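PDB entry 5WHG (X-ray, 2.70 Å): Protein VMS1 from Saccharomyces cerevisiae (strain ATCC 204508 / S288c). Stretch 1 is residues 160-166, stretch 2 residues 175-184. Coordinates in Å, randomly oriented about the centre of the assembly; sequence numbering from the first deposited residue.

Stretch 1 (160-166) SPYIYFK
Stretch 2 175-184: VLAIYKSLFN

The strand that begins at Tyr 162 and takes in Ile 163, Tyr 164 and Phe 165 runs antiparallel to strand 176-179, their directions 151° apart. Tyr 162 faces Tyr 179, Ile 163 Ile 178, Tyr 164 Ala 177 and Phe 165 Leu 176, with phi near -120° and psi near 145° over most of the pairing. Two pairs exchange backbone hydrogen bonds: Ile 163 N to Ile 178 O (2.8 Å), Ile 178 N to Ile 163 O (2.9 Å), Phe 165 N to Leu 176 O (2.8 Å) and Leu 176 N to Phe 165 O (2.9 Å).

A 3-10 segment, 180-182, follows, with Leu 182 N bonded to Tyr 179 O (3.1 Å). Lys 180 N donates to Pro 161 O (2.8 Å). That carbonyl also accepts from water 1 (O to O, 2.9 Å), whose O accepts from Ser 181 N (3.0 Å). Lys 180, chi m, t, p, t, is long enough for NZ to reach Ser 160 O (2.8 Å) while its CG packs on Ile 163 CG1 (3.5 Å). Tyr 162 N makes a weak bond to Ser 160 OG (3.3 Å).

Ile 163 (m, t), Phe 165 (m), Leu 176 (m, t) and Ile 178 (t, t) share one apolar face. Ile 178 CG2 meets the Phe 165 ring edge at CE1 (3.8 Å). On the other face, small Ala 177 leaves its CB 4.0 Å from Tyr 164 CD1. Tyr 162 and Tyr 179, both m, diverge at CB, yet their CE1 atoms lie 3.4 Å apart. Both hydroxyls are hydrogen-bonded elsewhere in the structure. The contact buries 722 Å², both sides summed.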

# COMPACT_ATOMS: atom_id res chain seq x y z
N SER A 160 -3.64 -18.03 10.36
CA SER A 160 -3.76 -17.74 8.93
C SER A 160 -3.66 -16.25 8.60
O SER A 160 -4.29 -15.41 9.26
CB SER A 160 -5.08 -18.28 8.38
OG SER A 160 -5.27 -17.83 7.05
N PRO A 161 -2.90 -15.93 7.55
CA PRO A 161 -2.70 -14.52 7.17
C PRO A 161 -3.86 -13.90 6.41
O PRO A 161 -3.82 -12.68 6.18
CB PRO A 161 -1.46 -14.59 6.27
CG PRO A 161 -1.59 -15.93 5.61
CD PRO A 161 -2.18 -16.85 6.66
N TYR A 162 -4.87 -14.68 6.02
CA TYR A 162 -5.91 -14.21 5.11
C TYR A 162 -7.26 -14.10 5.79
O TYR A 162 -7.52 -14.65 6.86
CB TYR A 162 -6.08 -15.14 3.91
CG TYR A 162 -4.90 -15.34 3.02
CD1 TYR A 162 -4.31 -14.26 2.36
CD2 TYR A 162 -4.40 -16.62 2.77
CE1 TYR A 162 -3.25 -14.45 1.51
CE2 TYR A 162 -3.35 -16.82 1.92
CZ TYR A 162 -2.77 -15.73 1.30
OH TYR A 162 -1.70 -15.94 0.46
N ILE A 163 -8.15 -13.41 5.08
CA ILE A 163 -9.58 -13.37 5.34
C ILE A 163 -10.25 -13.81 4.05
O ILE A 163 -9.75 -13.51 2.95
CB ILE A 163 -10.01 -11.95 5.78
CG1 ILE A 163 -9.64 -11.73 7.24
CG2 ILE A 163 -11.48 -11.69 5.52
CD1 ILE A 163 -10.12 -10.42 7.80
N TYR A 164 -11.35 -14.57 4.17
CA TYR A 164 -11.96 -15.27 3.03
C TYR A 164 -13.39 -14.80 2.79
O TYR A 164 -14.13 -14.50 3.73
CB TYR A 164 -11.98 -16.78 3.25
CG TYR A 164 -10.64 -17.36 3.60
CD1 TYR A 164 -9.72 -17.66 2.61
CD2 TYR A 164 -10.29 -17.61 4.92
CE1 TYR A 164 -8.48 -18.20 2.92
CE2 TYR A 164 -9.06 -18.15 5.24
CZ TYR A 164 -8.15 -18.44 4.23
OH TYR A 164 -6.92 -18.97 4.53
N PHE A 165 -13.76 -14.75 1.51
CA PHE A 165 -15.13 -14.52 1.08
C PHE A 165 -15.57 -15.62 0.11
O PHE A 165 -14.75 -16.31 -0.51
CB PHE A 165 -15.30 -13.14 0.43
CG PHE A 165 -14.89 -12.00 1.31
CD1 PHE A 165 -13.57 -11.54 1.32
CD2 PHE A 165 -15.81 -11.39 2.15
CE1 PHE A 165 -13.19 -10.49 2.14
CE2 PHE A 165 -15.43 -10.34 2.98
CZ PHE A 165 -14.11 -9.89 2.97
N LYS A 166 -16.89 -15.77 -0.03
CA LYS A 166 -17.47 -16.74 -0.97
C LYS A 166 -18.30 -16.02 -2.03
O LYS A 166 -18.85 -14.95 -1.77
CB LYS A 166 -18.33 -17.77 -0.23
CG LYS A 166 -17.72 -18.32 1.06
CD LYS A 166 -18.48 -19.54 1.53
CE LYS A 166 -18.93 -19.44 2.98
NZ LYS A 166 -20.10 -20.38 3.27
N VAL A 175 -13.53 -19.17 -3.58
CA VAL A 175 -13.08 -18.58 -2.32
C VAL A 175 -12.04 -17.50 -2.54
O VAL A 175 -10.90 -17.80 -2.89
CB VAL A 175 -12.52 -19.65 -1.38
CG1 VAL A 175 -12.16 -19.03 -0.02
CG2 VAL A 175 -13.49 -20.83 -1.26
N LEU A 176 -12.42 -16.25 -2.31
CA LEU A 176 -11.53 -15.12 -2.52
C LEU A 176 -10.86 -14.74 -1.20
O LEU A 176 -11.53 -14.61 -0.17
CB LEU A 176 -12.28 -13.93 -3.11
CG LEU A 176 -12.68 -14.12 -4.58
CD1 LEU A 176 -13.86 -13.25 -4.96
CD2 LEU A 176 -11.50 -13.83 -5.50
N ALA A 177 -9.54 -14.59 -1.24
CA ALA A 177 -8.73 -14.34 -0.06
C ALA A 177 -8.10 -12.95 -0.15
O ALA A 177 -7.71 -12.51 -1.23
CB ALA A 177 -7.63 -15.40 0.10
N ILE A 178 -8.02 -12.27 1.00
CA ILE A 178 -7.40 -10.95 1.12
C ILE A 178 -6.54 -10.93 2.39
O ILE A 178 -6.90 -11.54 3.40
CB ILE A 178 -8.48 -9.84 1.15
CG1 ILE A 178 -7.84 -8.45 1.21
CG2 ILE A 178 -9.39 -10.00 2.36
CD1 ILE A 178 -8.85 -7.32 1.06
N TYR A 179 -5.40 -10.24 2.33
CA TYR A 179 -4.45 -10.24 3.44
C TYR A 179 -4.99 -9.47 4.65
O TYR A 179 -5.43 -8.32 4.52
CB TYR A 179 -3.11 -9.63 3.03
CG TYR A 179 -2.17 -10.57 2.33
CD1 TYR A 179 -1.52 -11.57 3.03
CD2 TYR A 179 -1.92 -10.45 0.98
CE1 TYR A 179 -0.65 -12.44 2.41
CE2 TYR A 179 -1.04 -11.33 0.33
CZ TYR A 179 -0.41 -12.32 1.05
OH TYR A 179 0.47 -13.20 0.42
N LYS A 180 -4.92 -10.09 5.83
CA LYS A 180 -5.38 -9.45 7.06
C LYS A 180 -4.63 -8.15 7.34
O LYS A 180 -5.21 -7.20 7.89
CB LYS A 180 -5.24 -10.39 8.25
CG LYS A 180 -6.28 -11.49 8.32
CD LYS A 180 -5.77 -12.72 9.06
CE LYS A 180 -5.65 -12.49 10.56
NZ LYS A 180 -5.44 -13.78 11.28
N SER A 181 -3.35 -8.10 6.97
CA SER A 181 -2.53 -6.92 7.16
C SER A 181 -3.13 -5.66 6.54
O SER A 181 -2.83 -4.55 6.99
CB SER A 181 -1.14 -7.16 6.58
OG SER A 181 -0.50 -8.19 7.30
N LEU A 182 -3.96 -5.81 5.50
CA LEU A 182 -4.51 -4.63 4.82
C LEU A 182 -5.54 -3.91 5.68
O LEU A 182 -5.78 -2.72 5.45
CB LEU A 182 -5.18 -5.02 3.50
CG LEU A 182 -4.38 -5.20 2.21
CD1 LEU A 182 -5.35 -5.23 1.05
CD2 LEU A 182 -3.35 -4.08 2.03
N PHE A 183 -6.14 -4.59 6.65
CA PHE A 183 -7.17 -4.01 7.49
C PHE A 183 -6.60 -3.31 8.71
O PHE A 183 -5.45 -3.52 9.12
CB PHE A 183 -8.17 -5.08 7.92
CG PHE A 183 -8.89 -5.73 6.78
CD1 PHE A 183 -9.99 -5.13 6.21
CD2 PHE A 183 -8.43 -6.93 6.26
CE1 PHE A 183 -10.64 -5.72 5.15
CE2 PHE A 183 -9.08 -7.51 5.20
CZ PHE A 183 -10.19 -6.90 4.65
N ASN A 184 -7.43 -2.47 9.30
CA ASN A 184 -7.10 -1.75 10.52
C ASN A 184 -7.61 -2.56 11.70
O ASN A 184 -8.81 -2.85 11.78
CB ASN A 184 -7.73 -0.36 10.44
CG ASN A 184 -7.53 0.46 11.70
OD1 ASN A 184 -7.32 -0.08 12.80
ND2 ASN A 184 -7.61 1.77 11.56
O HOH W 1 -1.86 -10.63 6.65